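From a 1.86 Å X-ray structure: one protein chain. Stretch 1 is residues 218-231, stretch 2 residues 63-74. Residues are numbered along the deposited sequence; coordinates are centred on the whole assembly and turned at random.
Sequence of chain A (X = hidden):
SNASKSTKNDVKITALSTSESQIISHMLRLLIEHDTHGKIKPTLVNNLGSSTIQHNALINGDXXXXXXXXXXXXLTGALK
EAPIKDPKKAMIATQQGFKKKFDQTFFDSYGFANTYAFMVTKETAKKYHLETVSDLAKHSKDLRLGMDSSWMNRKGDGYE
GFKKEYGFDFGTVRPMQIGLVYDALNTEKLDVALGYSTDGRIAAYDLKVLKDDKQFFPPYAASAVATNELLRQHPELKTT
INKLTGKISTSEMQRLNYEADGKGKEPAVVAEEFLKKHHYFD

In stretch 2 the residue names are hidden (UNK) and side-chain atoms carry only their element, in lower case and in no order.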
# COMPACT_ATOMS: atom_id res chain seq x y z
N PRO A 218 11.25 -6.13 -0.12
CA PRO A 218 10.50 -6.93 -1.07
C PRO A 218 9.31 -6.10 -1.55
O PRO A 218 9.05 -5.04 -0.98
CB PRO A 218 10.06 -8.14 -0.22
CG PRO A 218 9.99 -7.59 1.19
CD PRO A 218 11.08 -6.57 1.27
N PRO A 219 8.61 -6.56 -2.61
CA PRO A 219 7.45 -5.80 -3.10
C PRO A 219 6.29 -5.81 -2.12
O PRO A 219 6.09 -6.80 -1.39
CB PRO A 219 7.01 -6.55 -4.37
CG PRO A 219 8.04 -7.59 -4.60
CD PRO A 219 8.92 -7.74 -3.42
N TYR A 220 5.55 -4.72 -2.12
CA TYR A 220 4.32 -4.62 -1.38
C TYR A 220 3.28 -4.02 -2.32
O TYR A 220 2.62 -3.01 -2.02
CB TYR A 220 4.55 -3.72 -0.15
CG TYR A 220 5.43 -4.38 0.88
CD1 TYR A 220 6.81 -4.17 0.89
CD2 TYR A 220 4.88 -5.25 1.81
CE1 TYR A 220 7.63 -4.78 1.86
CE2 TYR A 220 5.68 -5.88 2.78
CZ TYR A 220 7.05 -5.64 2.79
OH TYR A 220 7.82 -6.25 3.73
N ALA A 221 3.14 -4.66 -3.48
CA ALA A 221 2.09 -4.28 -4.42
C ALA A 221 0.72 -4.49 -3.75
O ALA A 221 0.49 -5.49 -3.11
CB ALA A 221 2.20 -5.10 -5.68
N ALA A 222 -0.18 -3.53 -3.93
CA ALA A 222 -1.51 -3.55 -3.31
C ALA A 222 -2.56 -4.09 -4.28
O ALA A 222 -2.59 -3.66 -5.47
CB ALA A 222 -1.89 -2.12 -2.89
N SER A 223 -3.43 -4.98 -3.77
CA SER A 223 -4.50 -5.59 -4.57
C SER A 223 -5.70 -5.85 -3.70
O SER A 223 -5.56 -5.94 -2.48
CB SER A 223 -4.08 -6.96 -5.11
OG SER A 223 -2.91 -6.91 -5.92
N ALA A 224 -6.87 -6.03 -4.35
CA ALA A 224 -8.03 -6.61 -3.71
C ALA A 224 -7.82 -8.13 -3.55
O ALA A 224 -7.07 -8.70 -4.30
CB ALA A 224 -9.23 -6.39 -4.60
N VAL A 225 -8.47 -8.73 -2.54
CA VAL A 225 -8.65 -10.20 -2.42
C VAL A 225 -10.15 -10.48 -2.29
O VAL A 225 -10.87 -9.75 -1.63
CB VAL A 225 -7.87 -10.75 -1.21
CG1 VAL A 225 -8.15 -12.30 -0.97
CG2 VAL A 225 -6.37 -10.47 -1.39
N ALA A 226 -10.61 -11.55 -2.94
CA ALA A 226 -11.98 -12.01 -2.79
C ALA A 226 -11.92 -13.54 -2.64
O ALA A 226 -11.04 -14.20 -3.23
CB ALA A 226 -12.83 -11.61 -3.99
N THR A 227 -12.83 -14.11 -1.85
CA THR A 227 -12.93 -15.59 -1.82
C THR A 227 -13.50 -16.08 -3.13
O THR A 227 -14.34 -15.40 -3.78
CB THR A 227 -13.81 -16.09 -0.68
OG1 THR A 227 -15.15 -15.64 -0.89
CG2 THR A 227 -13.27 -15.58 0.66
N ASN A 228 -13.05 -17.25 -3.56
CA ASN A 228 -13.59 -17.83 -4.78
C ASN A 228 -15.03 -18.34 -4.61
O ASN A 228 -15.81 -18.41 -5.58
CB ASN A 228 -12.62 -18.86 -5.38
CG ASN A 228 -11.35 -18.19 -5.90
OD1 ASN A 228 -11.38 -17.00 -6.24
ND2 ASN A 228 -10.24 -18.92 -5.95
N GLU A 229 -15.41 -18.64 -3.36
CA GLU A 229 -16.81 -18.96 -3.05
C GLU A 229 -17.71 -17.79 -3.50
O GLU A 229 -18.72 -18.00 -4.16
CB GLU A 229 -17.02 -19.27 -1.56
CG GLU A 229 -18.49 -19.58 -1.19
CD GLU A 229 -18.72 -19.80 0.31
OE1 GLU A 229 -17.88 -19.39 1.14
OE2 GLU A 229 -19.78 -20.39 0.68
N LEU A 230 -17.32 -16.56 -3.16
CA LEU A 230 -18.09 -15.37 -3.56
C LEU A 230 -18.07 -15.19 -5.08
O LEU A 230 -19.12 -14.89 -5.71
CB LEU A 230 -17.56 -14.09 -2.87
CG LEU A 230 -18.13 -12.78 -3.43
CD1 LEU A 230 -19.63 -12.66 -3.14
CD2 LEU A 230 -17.37 -11.59 -2.86
N LEU A 231 -16.88 -15.34 -5.66
CA LEU A 231 -16.72 -15.18 -7.11
C LEU A 231 -17.46 -16.27 -7.90
O LEU A 231 -17.89 -16.04 -9.03
CB LEU A 231 -15.23 -15.13 -7.48
CG LEU A 231 -14.42 -13.96 -6.88
CD1 LEU A 231 -13.03 -13.95 -7.51
CD2 LEU A 231 -15.09 -12.59 -7.09
N UNK A 63 -16.07 -12.20 6.39
CA UNK A 63 -16.11 -11.32 5.23
C UNK A 63 -15.66 -12.10 4.03
O UNK A 63 -15.10 -13.20 4.17
c UNK A 63 -15.18 -10.09 5.43
N UNK A 64 -15.89 -11.54 2.84
CA UNK A 64 -15.49 -12.25 1.64
C UNK A 64 -14.68 -11.46 0.65
O UNK A 64 -14.32 -12.01 -0.40
c UNK A 64 -17.91 -12.03 0.87
c UNK A 64 -16.69 -12.94 0.96
o UNK A 64 -17.82 -10.81 1.04
n UNK A 64 -19.07 -12.64 0.63
N UNK A 65 -14.39 -10.19 0.96
CA UNK A 65 -13.49 -9.33 0.16
C UNK A 65 -12.58 -8.59 1.16
O UNK A 65 -13.04 -8.22 2.21
c UNK A 65 -14.25 -8.28 -0.69
c UNK A 65 -15.09 -8.96 -1.78
c UNK A 65 -13.29 -7.23 -1.28
c UNK A 65 -16.00 -7.97 -2.56
N UNK A 66 -11.28 -8.48 0.85
CA UNK A 66 -10.40 -7.50 1.50
C UNK A 66 -10.18 -6.35 0.52
O UNK A 66 -9.76 -6.59 -0.62
o UNK A 66 -9.21 -9.09 2.93
c UNK A 66 -9.06 -8.14 1.87
N UNK A 67 -10.43 -5.11 0.94
CA UNK A 67 -10.30 -3.97 0.03
C UNK A 67 -8.87 -3.86 -0.48
O UNK A 67 -8.63 -3.69 -1.69
N UNK A 68 -7.90 -3.99 0.43
CA UNK A 68 -6.49 -3.86 0.07
C UNK A 68 -5.65 -4.81 0.91
O UNK A 68 -5.82 -4.91 2.13
c UNK A 68 -5.97 -2.37 0.12
c UNK A 68 -4.59 -2.24 -0.51
c UNK A 68 -5.97 -1.86 1.52
N UNK A 69 -4.80 -5.55 0.21
CA UNK A 69 -3.83 -6.44 0.78
C UNK A 69 -2.54 -6.16 0.07
O UNK A 69 -2.54 -5.74 -1.09
c UNK A 69 -5.46 -10.85 3.23
n UNK A 69 -4.75 -11.96 3.47
c UNK A 69 -5.51 -8.38 2.84
n UNK A 69 -4.84 -9.66 3.15
c UNK A 69 -5.67 -8.21 1.30
c UNK A 69 -4.31 -7.91 0.56
n UNK A 69 -6.78 -10.96 3.08
N UNK A 70 -1.41 -6.40 0.74
CA UNK A 70 -0.13 -6.09 0.13
C UNK A 70 0.64 -7.38 -0.06
O UNK A 70 0.77 -8.13 0.90
o UNK A 70 -2.65 -0.66 2.19
c UNK A 70 -0.23 -3.95 1.35
c UNK A 70 -1.87 -2.85 2.80
c UNK A 70 -0.25 -2.83 0.52
c UNK A 70 -1.05 -3.95 2.49
c UNK A 70 0.63 -5.13 1.02
c UNK A 70 -1.86 -1.76 1.94
c UNK A 70 -1.05 -1.75 0.80
N UNK A 71 1.14 -7.63 -1.28
CA UNK A 71 1.65 -9.00 -1.56
C UNK A 71 2.81 -9.47 -0.68
O UNK A 71 2.80 -10.60 -0.20
o UNK A 71 3.51 -7.51 -3.14
c UNK A 71 2.90 -8.42 -3.74
n UNK A 71 3.08 -8.68 -5.04
c UNK A 71 1.84 -9.30 -3.05
N UNK A 72 3.80 -8.60 -0.43
CA UNK A 72 4.91 -8.98 0.43
C UNK A 72 4.47 -9.31 1.85
O UNK A 72 5.08 -10.15 2.52
N UNK A 73 3.41 -8.66 2.32
CA UNK A 73 2.91 -8.94 3.66
C UNK A 73 2.27 -10.31 3.65
O UNK A 73 2.52 -11.12 4.54
o UNK A 73 2.48 -6.65 4.20
c UNK A 73 1.29 -8.36 5.48
c UNK A 73 1.87 -7.94 4.10
N UNK A 74 1.41 -10.56 2.65
CA UNK A 74 0.66 -11.81 2.66
C UNK A 74 1.48 -13.06 2.25
O UNK A 74 1.16 -14.18 2.66
c UNK A 74 -0.62 -11.63 1.87
c UNK A 74 -1.68 -10.92 2.67
o UNK A 74 -1.98 -11.36 3.80
o UNK A 74 -2.20 -9.90 2.20

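Position 63 carries a single side-chain carbon, which stays clear of stretch 1; one carbon is alanine, A63. Position 64 has two carbons, the second bearing one oxygen and one nitrogen, the amide of asparagine, N64. Its CG lies 3.8 Å from L230 CD2, while its backbone O accepts a hydrogen bond from T227 N at 3.0 Å.

At position 65 four carbons fork at the first, one arm being two carbons long. This is isoleucine, I65, whose CG1 packs 3.6 Å from L230 CD2 and 4.1 Å from A226 CB. Position 66 has one carbon followed by one oxygen, and its CB is 4.2 Å from V225 CB; the short hydroxyl side chain is serine, S66. Its backbone pairs with V225 in both directions, S66 N to V225 O at 2.8 Å and V225 N to S66 O at 3.2 Å.

Position 67 has no side-chain atoms and is therefore glycine, G67. Here the chain turns a corner, and the backbone O of G67 lies 3.6 Å from A224 CA. Position 68 shows one carbon carrying two more, the fork of valine; CG2 of V68 meets A222 CB at 3.6 Å.

The long side chain at position 69 runs through three carbons and a nitrogen to a carbon bearing two further nitrogens, with one of its methylene carbons against V225. Only arginine fits, and in R69 that carbon is CG, 3.6 Å from V225 CG2. Its backbone N donates to S223 O at 2.8 Å, and S223 N donates to its O at 2.9 Å. NH1 of R69 also donates to S66 OG at 3.1 Å.

Position 70 bears one carbon and then a six-carbon ring with one oxygen, so it is tyrosine. CE1 of Y70 lies 3.8 Å from A222 CB, and the residue caps the start of the helix that follows by position. At position 71 two carbons end in one oxygen and one nitrogen, again asparagine. OD1 of N71 accepts a weak hydrogen bond from A221 N at 2.9 Å, and N71 N donates to A221 O at the same distance, 2.9 Å.

Position 72 is bare, hence glycine, G72. An ideal CB here would point toward stretch 1 and fall 2.1 Å from P219 O, a clash. Position 73 has one carbon carrying an oxygen and a carbon, which is threonine; OG1 of T73 sits at the edge of the Y220 ring, 3.6 Å from CE2. Position 74 has two carbons, the second with two oxygens, and is aspartate. D74 does not touch stretch 1, but its OD2 forms a salt bridge with R69 NE at 2.8 Å.

The contact is an antiparallel backbone ladder with a bulge between the S223–R69 and V225–S66 pairs. A222, Y70, A226 and I65 share one face; S223, R69, V225 and S66 share the other. The salt bridge ties R69 to the following helix while its aliphatic part packs against V225.

Stretch 2 63-74: ANISGVRYNGTD
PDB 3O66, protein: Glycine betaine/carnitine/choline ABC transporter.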